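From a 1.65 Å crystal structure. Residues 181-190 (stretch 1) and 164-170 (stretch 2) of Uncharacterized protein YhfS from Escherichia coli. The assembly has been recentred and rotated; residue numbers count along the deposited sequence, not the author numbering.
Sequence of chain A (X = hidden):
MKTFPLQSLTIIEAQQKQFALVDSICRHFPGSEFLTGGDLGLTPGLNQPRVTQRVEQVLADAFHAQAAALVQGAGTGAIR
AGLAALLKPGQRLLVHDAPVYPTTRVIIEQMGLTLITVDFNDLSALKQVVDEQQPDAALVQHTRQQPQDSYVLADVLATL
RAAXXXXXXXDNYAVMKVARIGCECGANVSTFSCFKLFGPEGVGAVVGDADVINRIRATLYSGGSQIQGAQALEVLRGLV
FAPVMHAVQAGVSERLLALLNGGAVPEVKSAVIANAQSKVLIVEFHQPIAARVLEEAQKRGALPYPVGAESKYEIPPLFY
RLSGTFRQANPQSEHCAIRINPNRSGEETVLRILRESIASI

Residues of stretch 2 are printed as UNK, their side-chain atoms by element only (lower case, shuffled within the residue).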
# COMPACT_ATOMS: atom_id res chain seq x y z
N ILE A 181 -0.36 9.95 3.88
CA ILE A 181 0.60 9.21 3.07
C ILE A 181 1.86 10.05 2.87
O ILE A 181 1.91 11.20 3.29
CB ILE A 181 0.01 8.74 1.72
CG1 ILE A 181 -0.38 9.92 0.82
CG2 ILE A 181 -1.24 7.89 1.96
CD1 ILE A 181 -0.73 9.48 -0.60
N GLY A 182 2.88 9.47 2.24
CA GLY A 182 4.20 10.09 2.17
C GLY A 182 4.20 11.55 1.71
O GLY A 182 4.79 12.41 2.37
N CYS A 183 3.54 11.84 0.59
CA CYS A 183 3.54 13.20 0.06
C CYS A 183 2.81 14.19 0.95
O CYS A 183 2.90 15.40 0.74
CB CYS A 183 2.97 13.25 -1.36
SG CYS A 183 1.23 12.79 -1.49
N GLU A 184 2.07 13.68 1.94
CA GLU A 184 1.35 14.55 2.87
C GLU A 184 2.16 14.80 4.14
O GLU A 184 1.76 15.61 4.97
CB GLU A 184 -0.00 13.94 3.24
CG GLU A 184 -0.91 13.69 2.05
CD GLU A 184 -2.24 13.07 2.44
OE1 GLU A 184 -2.24 11.93 2.97
OE2 GLU A 184 -3.28 13.73 2.23
N CYS A 185 3.28 14.11 4.29
CA CYS A 185 4.10 14.31 5.48
C CYS A 185 5.60 14.37 5.21
O CYS A 185 6.42 13.96 6.05
CB CYS A 185 3.76 13.26 6.56
SG CYS A 185 4.07 11.53 6.11
N GLY A 186 5.97 14.88 4.04
CA GLY A 186 7.36 15.20 3.79
C GLY A 186 8.03 14.63 2.55
O GLY A 186 9.10 15.10 2.16
N ALA A 187 7.43 13.62 1.93
CA ALA A 187 8.02 13.00 0.75
C ALA A 187 7.87 13.87 -0.49
O ALA A 187 6.90 14.62 -0.63
CB ALA A 187 7.40 11.61 0.50
N ASN A 188 8.83 13.75 -1.40
CA ASN A 188 8.72 14.44 -2.68
C ASN A 188 7.66 13.81 -3.57
O ASN A 188 6.97 14.52 -4.28
CB ASN A 188 10.06 14.54 -3.37
CG ASN A 188 11.06 15.30 -2.55
OD1 ASN A 188 11.81 14.71 -1.78
ND2 ASN A 188 11.02 16.62 -2.65
N VAL A 189 7.55 12.49 -3.54
CA VAL A 189 6.43 11.80 -4.19
C VAL A 189 6.01 10.57 -3.41
O VAL A 189 6.86 9.87 -2.83
CB VAL A 189 6.73 11.35 -5.65
CG1 VAL A 189 6.70 12.54 -6.62
CG2 VAL A 189 8.06 10.60 -5.73
N SER A 190 4.70 10.35 -3.39
CA SER A 190 4.09 9.09 -2.96
C SER A 190 3.85 8.20 -4.16
O SER A 190 3.68 8.69 -5.27
CB SER A 190 2.74 9.35 -2.29
OG SER A 190 2.87 9.63 -0.91
N UNK A 164 18.45 17.33 2.68
CA UNK A 164 18.29 17.62 1.27
C UNK A 164 18.32 16.40 0.37
O UNK A 164 18.70 16.50 -0.80
N UNK A 165 17.92 15.25 0.90
CA UNK A 165 17.88 14.03 0.10
C UNK A 165 16.45 13.79 -0.38
O UNK A 165 15.55 13.61 0.44
c UNK A 165 18.22 11.53 0.10
c UNK A 165 19.78 13.01 1.38
c UNK A 165 18.35 12.81 0.92
N UNK A 166 16.23 13.82 -1.71
CA UNK A 166 14.88 13.60 -2.25
C UNK A 166 14.35 12.24 -1.82
O UNK A 166 15.11 11.27 -1.83
c UNK A 166 17.22 14.06 -2.77
c UNK A 166 15.11 13.62 -3.76
c UNK A 166 16.37 14.40 -3.95
N UNK A 167 13.08 12.18 -1.44
CA UNK A 167 12.53 10.94 -0.90
C UNK A 167 11.26 10.51 -1.61
O UNK A 167 10.35 11.31 -1.85
c UNK A 167 12.28 11.08 0.59
N UNK A 168 11.20 9.22 -1.94
CA UNK A 168 10.00 8.61 -2.49
C UNK A 168 9.42 7.65 -1.46
O UNK A 168 10.16 6.90 -0.83
c UNK A 168 9.55 7.03 -5.94
c UNK A 168 9.27 7.02 -4.45
c UNK A 168 9.19 5.58 -3.93
c UNK A 168 10.36 7.83 -3.75
N UNK A 169 8.10 7.67 -1.29
CA UNK A 169 7.48 6.67 -0.44
C UNK A 169 6.70 5.64 -1.23
O UNK A 169 6.03 5.95 -2.22
c UNK A 169 6.57 7.29 0.63
o UNK A 169 5.62 8.17 0.01
c UNK A 169 7.40 8.08 1.65
N UNK A 170 6.80 4.40 -0.77
CA UNK A 170 6.01 3.28 -1.25
C UNK A 170 4.85 3.17 -0.27
O UNK A 170 5.01 2.67 0.84
o UNK A 170 4.90 0.72 -1.60
c UNK A 170 6.15 0.73 -1.53
c UNK A 170 6.90 2.02 -1.21
o UNK A 170 6.83 -0.30 -1.69
O HOH W 1 13.38 15.15 1.09

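Position 164 has backbone atoms and nothing beyond CA, and it touches nothing on stretch 1. Its phi of 73° follows directly on a helix, whose last turn it closes in a Schellman motif, and positive phi favours a residue without CB: Gly-164.

Position 165 carries three carbons, one bonded to CA and bearing the other two; none of them touches stretch 1. A fork at CB with no heteroatom is valine, and Val-165 has chi1 in the t well. Its carbonyl matters more, because a water (O of HOH 1) lies 2.7 Å from Val-165 O and 3.3 Å from Asn-188 OD1, within reach of both, and bridges the two stretches here.

At position 166 three carbons close a ring onto the backbone N, and the CA of this position lies 3.3 Å from Asn-188 OD1. Only proline closes such a ring. Pro-166 has no amide hydrogen to offer, yet it packs close to the asparagine.

Position 167 has a single side-chain carbon, and its backbone meets stretch 1: its N donates to Asn-188 OD1 at 2.9 Å, and its O accepts from Asn-188 N at 2.9 Å and, weakly, from Val-189 N at 3.5 Å. One carbon makes it alanine, and the backbone of Ala-167 does the work.

Position 168 shows four carbons, forked at the second, and one tip comes within 3.9 Å of Val-189 CG2. That branching is leucine; the tip is Leu-168 CD1, on the same sheet face as the valine side chain.

At position 169 the first side-chain carbon bears one oxygen and one carbon; that branch carbon packs 3.7 Å from Ala-187 CB, while the oxygen sits 3.2 Å from Gly-182 CA. The pattern is that of threonine. An ideal CB on Gly-182 would fall 1.7 Å from Thr-169 OG1, so this contact requires the glycine. Ser-190 OG is also 3.2 Å from Thr-169 OG1.

Position 170 has two carbons, the second carrying two oxygens, and makes no contact with stretch 1. A carboxylate one carbon from CA is aspartate, and Asp-170 points away.

The rule is a short parallel pairing with a side-chain lead-in. Asn-188 imitates a strand neighbour, gripping both the N and O of Ala-167, before Val-189 O takes over by accepting from Thr-169 N at 3.0 Å. From there the faces divide: Val-189 and Leu-168 share an apolar one, Ser-190 and Thr-169 a hydroxyl-bearing one. On stretch 1 the serine also braces its own loop, since Cys-183 N donates to Ser-190 OG at 2.8 Å, holding the turn beside the strand it joins.

Stretch 2 (164-170) GVPALTD
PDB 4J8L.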